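Local coordinates for CYCLIN domain-containing protein (Chaetomium thermophilum, PDB 6Z3U) that probably regulates the serine/threonine kinase activity of a cyclin-dependent kinase as the cyclin of the CAK complex, at residues A[140-143]-A[144-147]; A[114-117]-A[118-122]; A[172-175]-A[176-179]. All blocks are in the same frame, centred on the assembly; numbering follows the deposited sequence.

How the contacts relate
All three contacts lie within the same cyclin-like domain and come along the chain in the order contact 2, contact 1, contact 3. They are stretches of about two turns on helix 108-124, helix 132-146 and helix 172-178, respectively. Their centres lie about 12 Å apart for contacts 1 and 2, about 12 Å for contacts 1 and 3, and about 10 Å for contacts 2 and 3. Each packs against the other two, Phe-117 on Ala-146, Phe-142 on Leu-175 and Phe-121 on Leu-175. Contact 2 lies nearest the centre of the chain, about 4 Å away, and the kinase chain does not touch it. Contacts 1 and 3 lie farther out and both reach that chain. The trio thus connects the cyclin's interior with its kinase-binding surface.

Contact 1: A[140-143]-A[144-147]; sequences LFFG and CKAE
Residues 140-147 are the last two turns of helix 132-146 and the residue that follows it; here Cys-144 N bonds to Leu-140 O at 3.1 Å and Ala-146 N to Phe-142 O at 2.9 Å, whereas the bonds from Lys-145 N to Phe-141 O and from Glu-147 N to Gly-143 O are weak. Among the side chains, Lys-145 and Phe-141 do most of the touching. The lysine's CG sits beside its own backbone N (chi1 -64°), and from there the extended chain runs back toward the preceding turn, bringing CE to 3.5 Å from Phe-141 CE2 as the two side chains cross obliquely. On its way CD passes Phe-142 CD1 at 4.3 Å. A long methylene chain suits this place: it packs against phenylalanines and carries its charge along the Phe-141 ring, where NZ forms a salt bridge with Glu-172 and hydrogen bonds to Asp-132 O and Met-134 O of the kinase chain. Such a lysine-glutamate pair facing the kinase recalls that of other cyclins. Gly-143, lacking a side chain, lets Phe-117 of helix 108-124 come close to its CA. Helix 153-159 meets Leu-140 and Phe-141, and helix 172-178 packs on Phe-142.

Contact 2: A[114-117]-A[118-122]; sequences AATF and FKRFY
Thr-116 and Arg-120, one helical turn apart, lie side by side and point the same way. The threonine methyl CG2 sits over one face of the guanidinium group, 3.3 Å from Arg-120 NE and 3.8 Å from its CZ. Two torsions bring this about: Thr-116 holds CG2 opposite its backbone N, while Arg-120 starts beside its own N (chi1 -70°) and then runs extended to NE, alongside the methyl. The arginine methylenes also pass the Thr-116 carbonyl, whose oxygen accepts Arg-120 N at 2.8 Å. Equivalent backbone bonds join Phe-118 N to Ala-114 O, Lys-119 N to Ala-115 O and Phe-121 N to Phe-117 O, so this is regular alpha-helix.

In the next shell, Thr-116 OG1 bonds to the Ala-112 carbonyl, a partner that fixes the rotation of the side chain and so aims the methyl at the arginine. Trp-21 packs on Arg-120, and Tyr-231 on Thr-116. Elsewhere on the helix aromatic residues gather: Phe-121 CD2 stands 3.5 Å above the middle of the Tyr-122 ring, and Tyr-122 CD2 lies over the rim of one face of Phe-118. Large flat side chains suit these places, since Phe-118 meets helix 83-103 and Phe-121 meets Met-135 of helix 132-146. The small Ala-114 admits Leu-140 of helix 132-146.

Chemically, the methyl-guanidinium pairing is a van der Waals contact of a methyl group with the flat face of a cation. It covers that face and does not use up the N-H groups that point outward in its plane.

Contact 3: A[172-175]-A[176-179]; sequences EFLL and CQGI
Gln-177 passes slantwise over Phe-173 one turn away, with the glutamine NE2 3.7 Å from Phe-173 CD2 and the amide plane turned 28° from the ring. Gln-177 CG lies over one face of that ring, offset toward its rim; the position follows from a chi1 of -55°, which sets CG beside the backbone N, and an extended chain beyond it. A long side chain ending in an amide suits this site because CG can lie over the ring while OE1 accepts a hydrogen bond from Ser-162 OG of the kinase chain. With an alanine here, that serine would probably lose this partner and part of the Phe-173 ring its cover.

The backbone is satisfied in helical fashion: Glu-172 O takes Cys-176 N, Phe-173 O takes Gln-177 N, Leu-174 O takes Gly-178 N, and Leu-175 O takes Ile-179 N at 3.0 Å. At the C-terminal end the carbonyls find side-chain donors, Gly-178 O in Thr-124 OG1 and Ile-179 O in Trp-21 NE1. The Glu-172 carboxylate is held at both oxygens, OE1 by Lys-145 and OE2 by Met-134 N of the kinase chain.

Leu-175 CD1 meets Ile-179 CG2 at 4.0 Å, two branched apolar chains fitting a buried flank. Helix 132-146 lies against Glu-172 and Leu-175, helix 108-124 against Leu-174, Leu-175 and Ile-179, and the kinase against Phe-173, Cys-176 and Gln-177.

Contact 1: A[140-143]-A[144-147]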
ATOM      1  N   LEU A 140      16.255   0.853  -2.838  1.00 40.97           N
ATOM      2  CA  LEU A 140      15.695   1.662  -3.917  1.00 28.66           C
ATOM      3  C   LEU A 140      14.845   0.814  -4.856  1.00 33.17           C
ATOM      4  O   LEU A 140      13.764   1.239  -5.279  1.00 39.34           O
ATOM      5  CB  LEU A 140      16.816   2.354  -4.689  1.00 33.39           C
ATOM      6  CG  LEU A 140      17.371   3.636  -4.065  1.00 31.00           C
ATOM      7  CD1 LEU A 140      18.711   3.995  -4.683  1.00 40.55           C
ATOM      8  CD2 LEU A 140      16.395   4.779  -4.234  1.00 32.46           C
ATOM      9  N   PHE A 141      15.314  -0.388  -5.192  1.00 37.47           N
ATOM     10  CA  PHE A 141      14.559  -1.251  -6.093  1.00 35.72           C
ATOM     11  C   PHE A 141      13.257  -1.711  -5.449  1.00 30.06           C
ATOM     12  O   PHE A 141      12.196  -1.682  -6.082  1.00 33.93           O
ATOM     13  CB  PHE A 141      15.408  -2.453  -6.502  1.00 39.81           C
ATOM     14  CG  PHE A 141      14.731  -3.367  -7.480  1.00 34.98           C
ATOM     15  CD1 PHE A 141      14.507  -2.964  -8.784  1.00 40.65           C
ATOM     16  CD2 PHE A 141      14.327  -4.634  -7.096  1.00 32.19           C
ATOM     17  CE1 PHE A 141      13.887  -3.804  -9.687  1.00 36.52           C
ATOM     18  CE2 PHE A 141      13.710  -5.479  -7.993  1.00 35.54           C
ATOM     19  CZ  PHE A 141      13.490  -5.063  -9.290  1.00 36.73           C
ATOM     20  N   PHE A 142      13.320  -2.147  -4.190  1.00 29.45           N
ATOM     21  CA  PHE A 142      12.110  -2.581  -3.501  1.00 30.56           C
ATOM     22  C   PHE A 142      11.213  -1.398  -3.154  1.00 37.50           C
ATOM     23  O   PHE A 142       9.988  -1.552  -3.077  1.00 37.68           O
ATOM     24  CB  PHE A 142      12.485  -3.363  -2.243  1.00 25.63           C
ATOM     25  CG  PHE A 142      11.413  -4.299  -1.768  1.00 31.71           C
ATOM     26  CD1 PHE A 142      11.000  -5.358  -2.559  1.00 36.36           C
ATOM     27  CD2 PHE A 142      10.829  -4.131  -0.524  1.00 38.25           C
ATOM     28  CE1 PHE A 142      10.017  -6.225  -2.124  1.00 37.68           C
ATOM     29  CE2 PHE A 142       9.846  -4.995  -0.081  1.00 38.37           C
ATOM     30  CZ  PHE A 142       9.440  -6.044  -0.882  1.00 40.36           C
ATOM     31  N   GLY A 143      11.797  -0.217  -2.946  1.00 39.50           N
ATOM     32  CA  GLY A 143      10.986   0.967  -2.710  1.00 33.50           C
ATOM     33  C   GLY A 143      10.110   1.316  -3.897  1.00 28.30           C
ATOM     34  O   GLY A 143       8.969   1.753  -3.733  1.00 28.77           O
ATOM     35  N   CYS A 144      10.635   1.134  -5.111  1.00 32.13           N
ATOM     36  CA  CYS A 144       9.816   1.320  -6.304  1.00 34.72           C
ATOM     37  C   CYS A 144       8.593   0.414  -6.264  1.00 39.19           C
ATOM     38  O   CYS A 144       7.452   0.876  -6.393  1.00 38.56           O
ATOM     39  CB  CYS A 144      10.646   1.039  -7.559  1.00 38.03           C
ATOM     40  SG  CYS A 144      11.903   2.279  -7.944  1.00 32.69           S
ATOM     41  N   LYS A 145       8.818  -0.887  -6.075  1.00 39.53           N
ATOM     42  CA  LYS A 145       7.715  -1.839  -6.051  1.00 28.41           C
ATOM     43  C   LYS A 145       6.691  -1.459  -4.990  1.00 30.45           C
ATOM     44  O   LYS A 145       5.481  -1.469  -5.243  1.00 31.09           O
ATOM     45  CB  LYS A 145       8.258  -3.246  -5.802  1.00 35.10           C
ATOM     46  CG  LYS A 145       9.174  -3.764  -6.901  1.00 30.78           C
ATOM     47  CD  LYS A 145       9.584  -5.207  -6.649  1.00 36.49           C
ATOM     48  CE  LYS A 145      10.198  -5.830  -7.890  1.00 43.03           C
ATOM     49  NZ  LYS A 145      10.645  -7.232  -7.654  1.00 45.67           N
ATOM     50  N   ALA A 146       7.162  -1.115  -3.791  1.00 31.30           N
ATOM     51  CA  ALA A 146       6.253  -0.758  -2.710  1.00 35.07           C
ATOM     52  C   ALA A 146       5.398   0.453  -3.053  1.00 36.90           C
ATOM     53  O   ALA A 146       4.341   0.642  -2.443  1.00 38.67           O
ATOM     54  CB  ALA A 146       7.045  -0.487  -1.429  1.00 41.62           C
ATOM     55  N   GLU A 147       5.832   1.279  -4.008  1.00 38.41           N
ATOM     56  CA  GLU A 147       5.100   2.473  -4.407  1.00 33.35           C
ATOM     57  C   GLU A 147       4.457   2.325  -5.781  1.00 31.29           C
ATOM     58  O   GLU A 147       4.097   3.328  -6.407  1.00 37.66           O
ATOM     59  CB  GLU A 147       6.024   3.690  -4.381  1.00 28.29           C
ATOM     60  CG  GLU A 147       6.523   4.041  -2.985  1.00 36.62           C
ATOM     61  CD  GLU A 147       5.404   4.489  -2.060  1.00 41.09           C
ATOM     62  OE1 GLU A 147       4.398   5.035  -2.560  1.00 52.30           O
ATOM     63  OE2 GLU A 147       5.529   4.290  -0.833  1.00 40.07           O
TER

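Contact 2: A[114-117]-A[118-122]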
ATOM      1  N   ALA A 114      12.240   4.055   0.051  1.00 35.47           N
ATOM      2  CA  ALA A 114      13.496   3.316  -0.034  1.00 30.44           C
ATOM      3  C   ALA A 114      14.395   3.632   1.152  1.00 32.59           C
ATOM      4  O   ALA A 114      14.984   2.731   1.759  1.00 34.31           O
ATOM      5  CB  ALA A 114      14.204   3.640  -1.350  1.00 30.25           C
ATOM      6  N   ALA A 115      14.522   4.917   1.492  1.00 38.11           N
ATOM      7  CA  ALA A 115      15.346   5.296   2.634  1.00 34.49           C
ATOM      8  C   ALA A 115      14.816   4.683   3.924  1.00 36.19           C
ATOM      9  O   ALA A 115      15.591   4.181   4.746  1.00 38.77           O
ATOM     10  CB  ALA A 115      15.406   6.819   2.752  1.00 36.67           C
ATOM     11  N   THR A 116      13.493   4.706   4.116  1.00 38.15           N
ATOM     12  CA  THR A 116      12.910   4.150   5.333  1.00 34.82           C
ATOM     13  C   THR A 116      13.139   2.645   5.418  1.00 40.73           C
ATOM     14  O   THR A 116      13.471   2.122   6.488  1.00 45.02           O
ATOM     15  CB  THR A 116      11.417   4.472   5.396  1.00 35.41           C
ATOM     16  OG1 THR A 116      11.232   5.893   5.385  1.00 35.65           O
ATOM     17  CG2 THR A 116      10.798   3.894   6.661  1.00 40.32           C
ATOM     18  N   PHE A 117      12.959   1.929   4.304  1.00 38.73           N
ATOM     19  CA  PHE A 117      13.294   0.510   4.284  1.00 39.69           C
ATOM     20  C   PHE A 117      14.752   0.287   4.676  1.00 39.12           C
ATOM     21  O   PHE A 117      15.074  -0.668   5.391  1.00 42.05           O
ATOM     22  CB  PHE A 117      13.032  -0.086   2.899  1.00 34.70           C
ATOM     23  CG  PHE A 117      11.574  -0.252   2.559  1.00 29.62           C
ATOM     24  CD1 PHE A 117      10.585  -0.065   3.512  1.00 41.47           C
ATOM     25  CD2 PHE A 117      11.197  -0.610   1.275  1.00 32.10           C
ATOM     26  CE1 PHE A 117       9.251  -0.223   3.190  1.00 36.84           C
ATOM     27  CE2 PHE A 117       9.864  -0.771   0.945  1.00 39.46           C
ATOM     28  CZ  PHE A 117       8.890  -0.577   1.904  1.00 38.92           C
ATOM     29  N   PHE A 118      15.649   1.156   4.205  1.00 41.52           N
ATOM     30  CA  PHE A 118      17.060   1.018   4.547  1.00 37.46           C
ATOM     31  C   PHE A 118      17.273   1.193   6.046  1.00 40.88           C
ATOM     32  O   PHE A 118      17.956   0.385   6.685  1.00 43.09           O
ATOM     33  CB  PHE A 118      17.885   2.027   3.746  1.00 34.64           C
ATOM     34  CG  PHE A 118      19.370   1.874   3.921  1.00 44.46           C
ATOM     35  CD1 PHE A 118      20.081   0.964   3.157  1.00 35.24           C
ATOM     36  CD2 PHE A 118      20.060   2.661   4.830  1.00 48.62           C
ATOM     37  CE1 PHE A 118      21.444   0.824   3.313  1.00 38.80           C
ATOM     38  CE2 PHE A 118      21.424   2.529   4.986  1.00 38.56           C
ATOM     39  CZ  PHE A 118      22.117   1.610   4.227  1.00 44.91           C
ATOM     40  N   LYS A 119      16.681   2.240   6.629  1.00 43.44           N
ATOM     41  CA  LYS A 119      16.834   2.465   8.063  1.00 44.78           C
ATOM     42  C   LYS A 119      16.192   1.344   8.868  1.00 42.52           C
ATOM     43  O   LYS A 119      16.734   0.911   9.891  1.00 44.40           O
ATOM     44  CB  LYS A 119      16.218   3.808   8.461  1.00 45.36           C
ATOM     45  CG  LYS A 119      16.914   5.024   7.882  1.00 40.22           C
ATOM     46  CD  LYS A 119      16.235   6.312   8.337  1.00 40.65           C
ATOM     47  CE  LYS A 119      16.922   6.921   9.552  1.00 48.24           C
ATOM     48  NZ  LYS A 119      18.384   7.146   9.352  1.00 63.10           N
ATOM     49  N   ARG A 120      15.034   0.861   8.419  1.00 40.11           N
ATOM     50  CA  ARG A 120      14.366  -0.221   9.129  1.00 45.77           C
ATOM     51  C   ARG A 120      15.135  -1.529   9.010  1.00 49.63           C
ATOM     52  O   ARG A 120      15.145  -2.329   9.953  1.00 52.90           O
ATOM     53  CB  ARG A 120      12.946  -0.392   8.591  1.00 43.19           C
ATOM     54  CG  ARG A 120      12.004   0.747   8.940  1.00 36.32           C
ATOM     55  CD  ARG A 120      10.625   0.478   8.377  1.00 41.98           C
ATOM     56  NE  ARG A 120       9.684   1.552   8.665  1.00 45.90           N
ATOM     57  CZ  ARG A 120       8.400   1.523   8.329  1.00 47.10           C
ATOM     58  NH1 ARG A 120       7.904   0.472   7.688  1.00 38.80           N
ATOM     59  NH2 ARG A 120       7.612   2.543   8.633  1.00 56.24           N
ATOM     60  N   PHE A 121      15.793  -1.762   7.873  1.00 45.76           N
ATOM     61  CA  PHE A 121      16.539  -3.003   7.699  1.00 40.25           C
ATOM     62  C   PHE A 121      17.680  -3.101   8.702  1.00 45.19           C
ATOM     63  O   PHE A 121      17.918  -4.167   9.282  1.00 47.96           O
ATOM     64  CB  PHE A 121      17.075  -3.092   6.270  1.00 49.53           C
ATOM     65  CG  PHE A 121      17.901  -4.321   6.003  1.00 51.36           C
ATOM     66  CD1 PHE A 121      17.294  -5.523   5.677  1.00 49.22           C
ATOM     67  CD2 PHE A 121      19.284  -4.273   6.077  1.00 48.55           C
ATOM     68  CE1 PHE A 121      18.052  -6.654   5.430  1.00 45.29           C
ATOM     69  CE2 PHE A 121      20.046  -5.402   5.834  1.00 49.03           C
ATOM     70  CZ  PHE A 121      19.429  -6.593   5.510  1.00 46.34           C
ATOM     71  N   TYR A 122      18.386  -1.994   8.930  1.00 48.55           N
ATOM     72  CA  TYR A 122      19.598  -1.984   9.734  1.00 50.42           C
ATOM     73  C   TYR A 122      19.341  -1.638  11.197  1.00 49.07           C
ATOM     74  O   TYR A 122      20.281  -1.260  11.907  1.00 42.90           O
ATOM     75  CB  TYR A 122      20.615  -1.019   9.120  1.00 43.79           C
ATOM     76  CG  TYR A 122      21.376  -1.638   7.968  1.00 45.86           C
ATOM     77  CD1 TYR A 122      22.039  -2.845   8.126  1.00 52.26           C
ATOM     78  CD2 TYR A 122      21.405  -1.034   6.716  1.00 45.64           C
ATOM     79  CE1 TYR A 122      22.724  -3.426   7.088  1.00 53.48           C
ATOM     80  CE2 TYR A 122      22.093  -1.612   5.664  1.00 43.21           C
ATOM     81  CZ  TYR A 122      22.748  -2.811   5.860  1.00 49.06           C
ATOM     82  OH  TYR A 122      23.438  -3.410   4.835  1.00 58.61           O
TER

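Contact 3: A[172-175]-A[176-179]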
ATOM      1  N   GLU A 172      16.714  -8.762  -2.228  1.00 41.57           N
ATOM      2  CA  GLU A 172      15.328  -8.304  -2.226  1.00 35.92           C
ATOM      3  C   GLU A 172      14.523  -8.988  -1.126  1.00 38.40           C
ATOM      4  O   GLU A 172      13.937  -8.326  -0.261  1.00 36.48           O
ATOM      5  CB  GLU A 172      14.686  -8.548  -3.593  1.00 33.22           C
ATOM      6  CG  GLU A 172      13.330  -7.865  -3.751  1.00 38.03           C
ATOM      7  CD  GLU A 172      12.620  -8.233  -5.042  1.00 49.02           C
ATOM      8  OE1 GLU A 172      11.894  -7.373  -5.586  1.00 49.01           O
ATOM      9  OE2 GLU A 172      12.779  -9.381  -5.511  1.00 50.77           O
ATOM     10  N   PHE A 173      14.479 -10.323  -1.142  1.00 43.07           N
ATOM     11  CA  PHE A 173      13.704 -11.038  -0.133  1.00 42.77           C
ATOM     12  C   PHE A 173      14.299 -10.843   1.253  1.00 33.54           C
ATOM     13  O   PHE A 173      13.567 -10.776   2.249  1.00 33.11           O
ATOM     14  CB  PHE A 173      13.627 -12.525  -0.476  1.00 38.68           C
ATOM     15  CG  PHE A 173      12.615 -13.278   0.338  1.00 44.47           C
ATOM     16  CD1 PHE A 173      11.273 -12.933   0.286  1.00 48.75           C
ATOM     17  CD2 PHE A 173      13.000 -14.327   1.155  1.00 46.85           C
ATOM     18  CE1 PHE A 173      10.335 -13.621   1.032  1.00 48.08           C
ATOM     19  CE2 PHE A 173      12.067 -15.020   1.904  1.00 49.50           C
ATOM     20  CZ  PHE A 173      10.732 -14.665   1.842  1.00 50.17           C
ATOM     21  N   LEU A 174      15.625 -10.761   1.342  1.00 36.04           N
ATOM     22  CA  LEU A 174      16.262 -10.482   2.624  1.00 46.78           C
ATOM     23  C   LEU A 174      15.757  -9.164   3.201  1.00 46.44           C
ATOM     24  O   LEU A 174      15.403  -9.082   4.382  1.00 45.16           O
ATOM     25  CB  LEU A 174      17.780 -10.459   2.449  1.00 47.71           C
ATOM     26  CG  LEU A 174      18.603 -10.320   3.730  1.00 48.90           C
ATOM     27  CD1 LEU A 174      18.443 -11.554   4.614  1.00 41.68           C
ATOM     28  CD2 LEU A 174      20.069 -10.076   3.395  1.00 46.47           C
ATOM     29  N   LEU A 175      15.704  -8.119   2.371  1.00 44.93           N
ATOM     30  CA  LEU A 175      15.175  -6.839   2.829  1.00 41.45           C
ATOM     31  C   LEU A 175      13.730  -6.977   3.287  1.00 39.44           C
ATOM     32  O   LEU A 175      13.333  -6.395   4.303  1.00 35.59           O
ATOM     33  CB  LEU A 175      15.288  -5.800   1.712  1.00 36.20           C
ATOM     34  CG  LEU A 175      14.649  -4.436   1.976  1.00 37.01           C
ATOM     35  CD1 LEU A 175      15.405  -3.688   3.065  1.00 35.85           C
ATOM     36  CD2 LEU A 175      14.587  -3.615   0.697  1.00 33.57           C
ATOM     37  N   CYS A 176      12.929  -7.750   2.552  1.00 38.85           N
ATOM     38  CA  CYS A 176      11.522  -7.893   2.906  1.00 37.03           C
ATOM     39  C   CYS A 176      11.372  -8.433   4.321  1.00 34.45           C
ATOM     40  O   CYS A 176      10.548  -7.938   5.099  1.00 38.50           O
ATOM     41  CB  CYS A 176      10.824  -8.805   1.897  1.00 43.87           C
ATOM     42  SG  CYS A 176       9.021  -8.690   1.906  1.00 44.03           S
ATOM     43  N   GLN A 177      12.170  -9.440   4.680  1.00 36.37           N
ATOM     44  CA  GLN A 177      12.140  -9.949   6.046  1.00 33.99           C
ATOM     45  C   GLN A 177      12.624  -8.898   7.037  1.00 33.61           C
ATOM     46  O   GLN A 177      12.048  -8.746   8.121  1.00 33.89           O
ATOM     47  CB  GLN A 177      12.998 -11.211   6.162  1.00 34.12           C
ATOM     48  CG  GLN A 177      12.642 -12.332   5.197  1.00 42.91           C
ATOM     49  CD  GLN A 177      13.623 -13.495   5.272  1.00 42.07           C
ATOM     50  OE1 GLN A 177      13.436 -14.417   6.062  1.00 49.44           O
ATOM     51  NE2 GLN A 177      14.597 -13.515   4.367  1.00 36.74           N
ATOM     52  N   GLY A 178      13.675  -8.158   6.681  1.00 33.88           N
ATOM     53  CA  GLY A 178      14.234  -7.195   7.614  1.00 34.53           C
ATOM     54  C   GLY A 178      13.234  -6.139   8.040  1.00 37.53           C
ATOM     55  O   GLY A 178      13.167  -5.774   9.217  1.00 38.19           O
ATOM     56  N   ILE A 179      12.435  -5.642   7.094  1.00 40.10           N
ATOM     57  CA  ILE A 179      11.441  -4.613   7.386  1.00 39.12           C
ATOM     58  C   ILE A 179      10.174  -5.270   7.919  1.00 38.93           C
ATOM     59  O   ILE A 179       9.145  -4.608   8.099  1.00 38.19           O
ATOM     60  CB  ILE A 179      11.141  -3.752   6.144  1.00 35.06           C
ATOM     61  CG1 ILE A 179      10.548  -4.601   5.016  1.00 33.84           C
ATOM     62  CG2 ILE A 179      12.407  -3.054   5.671  1.00 42.60           C
ATOM     63  CD1 ILE A 179      10.082  -3.787   3.826  1.00 33.69           C
TER